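Local coordinates for periplasmic binding protein (Veillonella parvula, PDB 4N01) that probably binds a metal chelate such as a ferric siderophore or cobalamin in the periplasm and delivers it to an ABC importer, at residues A[197-202]-A[323-328]; A[167-172]-A[186-191]; A[68-73]-A[132-137]. All coordinates share one frame; numbering follows the deposited sequence. Where two conformers were deposited one is given.

Interaction 1 (A[197-202]-A[323-328])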
loop_
_atom_site.group_PDB
_atom_site.type_symbol
_atom_site.label_atom_id
_atom_site.label_comp_id
_atom_site.label_asym_id
_atom_site.label_seq_id
_atom_site.Cartn_x
_atom_site.Cartn_y
_atom_site.Cartn_z
ATOM N N ALA A 197 2.066 13.263 14.165
ATOM C CA ALA A 197 2.122 14.613 14.712
ATOM C C ALA A 197 3.553 14.978 15.111
ATOM O O ALA A 197 3.974 16.134 14.969
ATOM C CB ALA A 197 1.203 14.733 15.904
ATOM N N ALA A 198 4.301 14.003 15.617
ATOM C CA ALA A 198 5.686 14.258 16.003
ATOM C C ALA A 198 6.536 14.581 14.778
ATOM O O ALA A 198 7.382 15.485 14.814
ATOM C CB ALA A 198 6.261 13.074 16.758
ATOM N N ILE A 199 6.308 13.860 13.684
ATOM C CA ILE A 199 7.011 14.165 12.440
ATOM C C ILE A 199 6.657 15.561 11.935
ATOM O O ILE A 199 7.536 16.364 11.609
ATOM C CB ILE A 199 6.659 13.161 11.329
ATOM C CG1 ILE A 199 7.050 11.743 11.753
ATOM C CG2 ILE A 199 7.356 13.547 10.017
ATOM C CD1 ILE A 199 6.326 10.679 10.961
ATOM N N GLN A 200 5.365 15.856 11.870
ATOM C CA GLN A 200 4.916 17.122 11.308
ATOM C C GLN A 200 5.371 18.327 12.134
ATOM O O GLN A 200 5.658 19.390 11.582
ATOM C CB GLN A 200 3.390 17.096 11.104
ATOM C CG GLN A 200 2.946 16.053 10.076
ATOM C CD GLN A 200 1.476 16.149 9.736
ATOM O OE1 GLN A 200 0.626 16.239 10.622
ATOM N NE2 GLN A 200 1.166 16.142 8.441
ATOM N N ASN A 201 5.455 18.162 13.453
ATOM C CA ASN A 201 5.966 19.233 14.310
ATOM C C ASN A 201 7.416 19.596 14.008
ATOM O O ASN A 201 7.783 20.767 14.050
ATOM C CB ASN A 201 5.791 18.892 15.798
ATOM C CG ASN A 201 4.413 19.259 16.316
ATOM O OD1 ASN A 201 3.780 20.187 15.809
ATOM N ND2 ASN A 201 3.939 18.533 17.327
ATOM N N LYS A 202 8.234 18.594 13.696
ATOM C CA LYS A 202 9.615 18.834 13.268
ATOM C C LYS A 202 9.704 19.511 11.897
ATOM O O LYS A 202 10.713 20.125 11.576
ATOM C CB LYS A 202 10.395 17.514 13.216
ATOM C CG LYS A 202 10.892 16.994 14.556
ATOM C CD LYS A 202 11.992 17.880 15.121
ATOM C CE LYS A 202 12.687 17.226 16.311
ATOM N NZ LYS A 202 11.737 16.829 17.382
ATOM N N ALA A 323 7.206 4.632 7.543
ATOM C CA ALA A 323 7.981 4.994 6.362
ATOM C C ALA A 323 8.081 6.516 6.209
ATOM O O ALA A 323 9.134 7.049 5.839
ATOM C CB ALA A 323 7.356 4.384 5.128
ATOM N N LEU A 324 6.989 7.216 6.497
ATOM C CA LEU A 324 6.988 8.675 6.413
ATOM C C LEU A 324 7.987 9.304 7.380
ATOM O O LEU A 324 8.569 10.350 7.093
ATOM C CB LEU A 324 5.591 9.219 6.686
ATOM C CG LEU A 324 4.538 9.079 5.578
ATOM C CD1 LEU A 324 3.205 9.650 6.074
ATOM C CD2 LEU A 324 4.968 9.788 4.317
ATOM N N LYS A 325 8.187 8.667 8.526
ATOM C CA LYS A 325 9.187 9.128 9.486
ATOM C C LYS A 325 10.577 9.126 8.842
ATOM O O LYS A 325 11.304 10.128 8.883
ATOM C CB LYS A 325 9.172 8.236 10.721
ATOM C CG LYS A 325 10.017 8.725 11.873
ATOM C CD LYS A 325 9.754 7.869 13.121
ATOM C CE LYS A 325 10.495 8.388 14.341
ATOM N NZ LYS A 325 11.972 8.296 14.195
ATOM N N ARG A 326 10.938 7.999 8.236
ATOM C CA ARG A 326 12.242 7.858 7.584
ATOM C C ARG A 326 12.384 8.816 6.407
ATOM O O ARG A 326 13.437 9.440 6.231
ATOM C CB ARG A 326 12.447 6.416 7.113
ATOM C CG ARG A 326 13.853 6.113 6.616
ATOM C CD ARG A 326 13.972 4.656 6.143
ATOM N NE ARG A 326 13.511 4.486 4.765
ATOM C CZ ARG A 326 12.425 3.806 4.405
ATOM N NH1 ARG A 326 11.672 3.204 5.324
ATOM N NH2 ARG A 326 12.106 3.713 3.116
ATOM N N LEU A 327 11.328 8.933 5.606
ATOM C CA LEU A 327 11.368 9.764 4.412
ATOM C C LEU A 327 11.505 11.225 4.807
ATOM O O LEU A 327 12.247 11.967 4.170
ATOM C CB LEU A 327 10.107 9.562 3.560
ATOM C CG LEU A 327 9.980 8.212 2.841
ATOM C CD1 LEU A 327 8.608 8.045 2.198
ATOM C CD2 LEU A 327 11.030 8.105 1.790
ATOM N N ALA A 328 10.816 11.623 5.880
ATOM C CA ALA A 328 10.906 12.993 6.372
ATOM C C ALA A 328 12.332 13.317 6.795
ATOM O O ALA A 328 12.815 14.440 6.613
ATOM C CB ALA A 328 9.945 13.207 7.540
#
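I199 packs against K325 and A328 where the long helix 182-203, the kind of rigid rod that links the two lobes of periplasmic binding proteins of this class, runs beside helix 320-332. The short helical segments are nearly parallel, at 17°, with axes 10.1 Å apart. The CB of I199 points toward the other helix, and its two branches divide the work. The branch methyl CG2, anti to the backbone N, reaches the CB of A328 at 3.6 Å; alanine suits the place, its single methyl being what meets CG2 where the helices come near. CG1 takes the remaining direction, anti to the carbonyl carbon (chi1 -60°), and passes 4.1 Å from the CA of K325. It carries the terminal CD1 onto the helix backbone itself, 3.6 Å from the CA of K325. A lysine suits this partly exposed position because only the base of its chain, CA and CB, touches I199, while its amine leads off to a weak, long ion pair with E329. L324 meets CD1 of I199 only through its carbonyl carbon, while its side chain packs on I232 and I236. With an alanine in place of I199, the methyl of A328 and the backbone at K325 would probably lose their apolar partner and a gap would open between the helices. At the tip, CD1 also lies 3.8 Å from the CB of K325.

Interaction 2 (A[167-172]-A[186-191])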
loop_
_atom_site.group_PDB
_atom_site.type_symbol
_atom_site.label_atom_id
_atom_site.label_comp_id
_atom_site.label_asym_id
_atom_site.label_seq_id
_atom_site.Cartn_x
_atom_site.Cartn_y
_atom_site.Cartn_z
ATOM N N THR A 167 -8.192 7.568 4.987
ATOM C CA THR A 167 -8.946 6.434 4.434
ATOM C C THR A 167 -8.396 5.102 4.956
ATOM O O THR A 167 -9.153 4.199 5.314
ATOM C CB THR A 167 -8.862 6.413 2.897
ATOM O OG1 THR A 167 -9.072 7.738 2.396
ATOM C CG2 THR A 167 -9.912 5.447 2.316
ATOM N N ASN A 168 -7.075 4.985 4.979
ATOM C CA ASN A 168 -6.385 3.802 5.509
ATOM C C ASN A 168 -6.699 3.603 6.996
ATOM O O ASN A 168 -6.901 2.469 7.451
ATOM C CB ASN A 168 -4.872 3.990 5.281
ATOM C CG ASN A 168 -4.064 2.683 5.346
ATOM O OD1 ASN A 168 -3.031 2.556 4.672
ATOM N ND2 ASN A 168 -4.498 1.737 6.171
ATOM N N PHE A 169 -6.753 4.697 7.755
ATOM C CA PHE A 169 -7.107 4.611 9.177
ATOM C C PHE A 169 -8.533 4.083 9.330
ATOM O O PHE A 169 -8.782 3.199 10.144
ATOM C CB PHE A 169 -6.995 5.978 9.863
ATOM C CG PHE A 169 -5.578 6.442 10.096
ATOM C CD1 PHE A 169 -4.506 5.560 9.997
ATOM C CD2 PHE A 169 -5.323 7.769 10.432
ATOM C CE1 PHE A 169 -3.205 5.995 10.230
ATOM C CE2 PHE A 169 -4.029 8.212 10.665
ATOM C CZ PHE A 169 -2.964 7.322 10.568
ATOM N N SER A 170 -9.451 4.628 8.537
ATOM C CA SER A 170 -10.846 4.206 8.589
ATOM C C SER A 170 -10.991 2.737 8.215
ATOM O O SER A 170 -11.771 2.021 8.826
ATOM C CB SER A 170 -11.728 5.080 7.694
ATOM O OG SER A 170 -11.760 6.417 8.169
ATOM N N ASP A 171 -10.229 2.294 7.215
ATOM C CA ASP A 171 -10.235 0.887 6.788
ATOM C C ASP A 171 -9.779 -0.029 7.916
ATOM O O ASP A 171 -10.348 -1.112 8.120
ATOM C CB ASP A 171 -9.310 0.654 5.592
ATOM C CG ASP A 171 -9.850 1.234 4.295
ATOM O OD1 ASP A 171 -11.092 1.394 4.147
ATOM O OD2 ASP A 171 -9.014 1.516 3.405
HETATM N N MSE A 172 -8.743 0.384 8.639
HETATM C CA MSE A 172 -8.267 -0.416 9.764
HETATM C C MSE A 172 -9.343 -0.521 10.838
HETATM O O MSE A 172 -9.541 -1.581 11.426
HETATM C CB MSE A 172 -6.976 0.160 10.346
HETATM C CG MSE A 172 -5.739 -0.163 9.494
HETATM SE SE MSE A 172 -5.279 -2.072 9.610
HETATM C CE MSE A 172 -4.177 -2.013 11.201
ATOM N N GLU A 186 -8.403 0.933 17.045
ATOM C CA GLU A 186 -8.395 2.325 17.482
ATOM C C GLU A 186 -7.069 2.639 18.175
ATOM O O GLU A 186 -6.524 3.739 18.049
ATOM C CB GLU A 186 -9.584 2.619 18.399
ATOM C CG GLU A 186 -10.942 2.595 17.696
ATOM C CD GLU A 186 -12.085 2.972 18.617
ATOM O OE1 GLU A 186 -12.302 2.263 19.625
ATOM O OE2 GLU A 186 -12.769 3.982 18.337
ATOM N N GLU A 187 -6.547 1.665 18.909
ATOM C CA GLU A 187 -5.253 1.833 19.563
ATOM C C GLU A 187 -4.152 2.023 18.522
ATOM O O GLU A 187 -3.253 2.846 18.708
ATOM C CB GLU A 187 -4.934 0.647 20.483
ATOM C CG GLU A 187 -5.703 0.654 21.803
ATOM C CD GLU A 187 -5.428 -0.572 22.657
ATOM O OE1 GLU A 187 -4.458 -1.306 22.366
ATOM O OE2 GLU A 187 -6.185 -0.801 23.626
ATOM N N TRP A 188 -4.229 1.275 17.423
ATOM C CA TRP A 188 -3.230 1.400 16.356
ATOM C C TRP A 188 -3.327 2.755 15.669
ATOM O O TRP A 188 -2.314 3.431 15.478
ATOM C CB TRP A 188 -3.354 0.275 15.323
ATOM C CG TRP A 188 -2.313 0.339 14.203
ATOM C CD1 TRP A 188 -1.030 -0.152 14.236
ATOM C CD2 TRP A 188 -2.493 0.902 12.895
ATOM N NE1 TRP A 188 -0.394 0.101 13.031
ATOM C CE2 TRP A 188 -1.278 0.739 12.192
ATOM C CE3 TRP A 188 -3.564 1.544 12.254
ATOM C CZ2 TRP A 188 -1.104 1.190 10.874
ATOM C CZ3 TRP A 188 -3.391 1.993 10.942
ATOM C CH2 TRP A 188 -2.171 1.810 10.268
ATOM N N VAL A 189 -4.536 3.151 15.289
ATOM C CA VAL A 189 -4.725 4.463 14.679
ATOM C C VAL A 189 -4.230 5.569 15.612
ATOM O O VAL A 189 -3.549 6.503 15.169
ATOM C CB VAL A 189 -6.205 4.709 14.287
ATOM C CG1 VAL A 189 -6.454 6.194 13.897
ATOM C CG2 VAL A 189 -6.594 3.777 13.134
ATOM N N ALA A 190 -4.564 5.471 16.897
ATOM C CA ALA A 190 -4.143 6.500 17.852
ATOM C C ALA A 190 -2.623 6.646 17.872
ATOM O O ALA A 190 -2.089 7.766 17.880
ATOM C CB ALA A 190 -4.660 6.179 19.247
ATOM N N ASP A 191 -1.925 5.516 17.883
ATOM C CA ASP A 191 -0.468 5.538 17.892
ATOM C C ASP A 191 0.084 6.136 16.597
ATOM O O ASP A 191 1.047 6.903 16.624
ATOM C CB ASP A 191 0.077 4.128 18.109
ATOM C CG ASP A 191 1.583 4.070 18.031
ATOM O OD1 ASP A 191 2.248 4.508 18.998
ATOM O OD2 ASP A 191 2.109 3.585 17.002
#
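A helical hairpin joins F169 and M172 of helix 165-178 to W188 and V189, near the start of the long helix 182-203. The two segments run antiparallel at 158°, their axes 9.6 Å apart, and they meet mainly through apolar and aromatic side chains. W188 reaches across with CG anti to its backbone N (chi1 -179°), which carries the indole over to helix 165-178. M172, present as selenomethionine, curls over one face of the six-membered ring and touches its rim. Bends at chi2 and chi3 fold its chain back, so that the terminal methyl CE makes a CH-pi contact over that face, 3.9 Å from the ring centroid of W188. SE lies obliquely to the same ring in a Met-aromatic contact, and CG presses on the rim atom CZ3 of W188 at 3.5 Å. The long unbranched methionine chain, here with selenium in place of sulfur, suits this place because its rotatable bonds let it follow a flat ring. F169 meets the same CZ3 through CD1, at 3.9 Å; its ring plane stands at 84° to the indole, in an oblique pairing. The beta-branched V189 sends its two methyls to different parts of F169, CG1 making a CH-pi contact over the phenyl face. Helix 71-79 packs alongside, with M76 and Q79 against M172 and Q79 also against W188. The other V189 methyl, CG2, rests 3.7 Å from the backbone O of F169.

Interaction 3 (A[68-73]-A[132-137])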
loop_
_atom_site.group_PDB
_atom_site.type_symbol
_atom_site.label_atom_id
_atom_site.label_comp_id
_atom_site.label_asym_id
_atom_site.label_seq_id
_atom_site.Cartn_x
_atom_site.Cartn_y
_atom_site.Cartn_z
ATOM N N SER A 68 -6.668 -13.902 3.019
ATOM C CA SER A 68 -6.158 -12.664 2.461
ATOM C C SER A 68 -5.453 -12.953 1.136
ATOM O O SER A 68 -4.525 -13.759 1.084
ATOM C CB SER A 68 -5.195 -11.988 3.432
ATOM O OG SER A 68 -4.586 -10.874 2.799
HETATM N N MSE A 69 -5.903 -12.295 0.071
HETATM C CA MSE A 69 -5.375 -12.537 -1.270
HETATM C C MSE A 69 -4.209 -11.616 -1.635
HETATM O O MSE A 69 -3.655 -11.727 -2.728
HETATM C CB MSE A 69 -6.490 -12.353 -2.313
HETATM C CG MSE A 69 -7.681 -13.277 -2.139
HETATM SE SE MSE A 69 -7.340 -15.118 -2.690
HETATM C CE MSE A 69 -7.662 -14.910 -4.617
ATOM N N SER A 70 -3.845 -10.698 -0.740
ATOM C CA SER A 70 -2.782 -9.732 -1.042
ATOM C C SER A 70 -1.912 -9.495 0.179
ATOM O O SER A 70 -2.379 -9.633 1.315
ATOM C CB SER A 70 -3.381 -8.395 -1.485
ATOM O OG SER A 70 -4.298 -8.583 -2.559
ATOM N N GLN A 71 -0.654 -9.120 -0.033
ATOM C CA GLN A 71 0.223 -8.916 1.113
ATOM C C GLN A 71 -0.225 -7.757 2.001
ATOM O O GLN A 71 -0.101 -7.830 3.234
ATOM C CB GLN A 71 1.675 -8.708 0.683
ATOM C CG GLN A 71 2.603 -8.518 1.876
ATOM C CD GLN A 71 4.066 -8.596 1.503
ATOM O OE1 GLN A 71 4.417 -9.025 0.394
ATOM N NE2 GLN A 71 4.933 -8.173 2.424
ATOM N N ALA A 72 -0.733 -6.694 1.377
ATOM C CA ALA A 72 -1.148 -5.507 2.116
ATOM C C ALA A 72 -2.278 -5.821 3.099
ATOM O O ALA A 72 -2.210 -5.433 4.268
ATOM C CB ALA A 72 -1.545 -4.383 1.171
ATOM N N THR A 73 -3.302 -6.539 2.646
ATOM C CA THR A 73 -4.376 -6.920 3.556
ATOM C C THR A 73 -3.918 -7.987 4.552
ATOM O O THR A 73 -4.423 -8.051 5.672
ATOM C CB THR A 73 -5.640 -7.388 2.806
ATOM O OG1 THR A 73 -5.278 -8.396 1.859
ATOM C CG2 THR A 73 -6.309 -6.209 2.074
ATOM N N PRO A 132 -8.516 -5.274 -5.360
ATOM C CA PRO A 132 -9.633 -5.574 -6.262
ATOM C C PRO A 132 -9.320 -6.613 -7.335
ATOM O O PRO A 132 -10.185 -7.439 -7.625
ATOM C CB PRO A 132 -9.919 -4.218 -6.914
ATOM C CG PRO A 132 -9.587 -3.243 -5.849
ATOM C CD PRO A 132 -8.372 -3.825 -5.147
ATOM N N ASP A 133 -8.120 -6.590 -7.909
ATOM C CA ASP A 133 -7.760 -7.565 -8.947
ATOM C C ASP A 133 -7.798 -9.024 -8.474
ATOM O O ASP A 133 -7.958 -9.936 -9.290
ATOM C CB ASP A 133 -6.393 -7.245 -9.550
ATOM C CG ASP A 133 -6.488 -6.283 -10.711
ATOM O OD1 ASP A 133 -7.478 -5.520 -10.762
ATOM O OD2 ASP A 133 -5.577 -6.292 -11.568
ATOM N N SER A 134 -7.668 -9.231 -7.161
ATOM C CA SER A 134 -7.758 -10.561 -6.552
ATOM C C SER A 134 -9.100 -11.218 -6.818
ATOM O O SER A 134 -9.238 -12.436 -6.706
ATOM C CB SER A 134 -7.593 -10.470 -5.023
ATOM O OG SER A 134 -6.410 -9.772 -4.667
ATOM N N PHE A 135 -10.100 -10.407 -7.142
ATOM C CA PHE A 135 -11.463 -10.910 -7.290
ATOM C C PHE A 135 -11.944 -10.773 -8.723
ATOM O O PHE A 135 -13.140 -10.831 -9.001
ATOM C CB PHE A 135 -12.374 -10.195 -6.294
ATOM C CG PHE A 135 -11.880 -10.303 -4.875
ATOM C CD1 PHE A 135 -12.045 -11.487 -4.164
ATOM C CD2 PHE A 135 -11.209 -9.246 -4.271
ATOM C CE1 PHE A 135 -11.569 -11.610 -2.866
ATOM C CE2 PHE A 135 -10.730 -9.359 -2.961
ATOM C CZ PHE A 135 -10.911 -10.549 -2.262
ATOM N N SER A 136 -10.980 -10.611 -9.624
ATOM C CA SER A 136 -11.243 -10.496 -11.055
ATOM C C SER A 136 -11.080 -11.847 -11.741
ATOM O O SER A 136 -10.809 -12.855 -11.085
ATOM C CB SER A 136 -10.290 -9.483 -11.687
ATOM O OG SER A 136 -8.952 -9.949 -11.651
ATOM N N LYS A 137 -11.222 -11.865 -13.061
ATOM C CA LYS A 137 -11.078 -13.100 -13.825
ATOM C C LYS A 137 -9.622 -13.551 -13.937
ATOM O O LYS A 137 -9.342 -14.675 -14.349
ATOM C CB LYS A 137 -11.706 -12.939 -15.211
ATOM C CG LYS A 137 -13.203 -12.676 -15.167
ATOM C CD LYS A 137 -13.802 -12.651 -16.565
ATOM C CE LYS A 137 -15.313 -12.467 -16.521
ATOM N NZ LYS A 137 -15.922 -12.573 -17.879
#
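S70 OG accepts a hydrogen bond from the backbone N of W131 and also lies 3.2 Å from S134 OG. That second hydroxyl donates to the O of W131, so the two buried serines, with their short side chains, bind the backbone N and O of the same residue, which gives each hydroxyl a partner. Beside this polar pair the contact is apolar and tight: the CB of M69 comes within 3.5 Å of the CB of S134. The selenomethionine chain of M69, with CG anti to the carbonyl carbon (chi1 -60°), then bends over S134 and brings CE to 3.6 Å from the O of S134, while CG approaches CZ of F135 at 4.2 Å. The 3-10 turn carrying S134 is held by its own bonds, the O of D133 accepting both S136 OG, at 2.6 Å, and the backbone N of S136. Within 68-73, S68 OG and T73 OG1 share a hydrogen bond of 2.7 Å that ties the end of strand 66-68 to the opening turn of helix 71-79. Backbone bonds of S68 to G88 and of M69 to T129 anchor this strand-to-helix turn beside the neighbouring strands of the parallel sheet, and F135 touches A128 of strand 127-129 and A142 and M145 of helix 142-147.

How the interactions relate
The long helix 182-203 is common to interactions 1 and 2: its early part packs on helix 165-178 in one lobe and its late part on helix 320-332 in the other, with centres about 17 Å apart and nearest atoms about 7 Å apart. Helix 71-79, which begins at interaction 3, lies against M172 and W188 of interaction 2, so these two contacts, about 21 Å apart between centres, are linked through one helix. Interactions 1 and 3 fall on opposite sides of the chain's centre, about 30 Å apart between centres. Bound glycerol lies about 3 Å from the W188 side chain and about 5 Å from that of S70; it probably comes from the crystallisation liquor, and a pocket there is only a possibility.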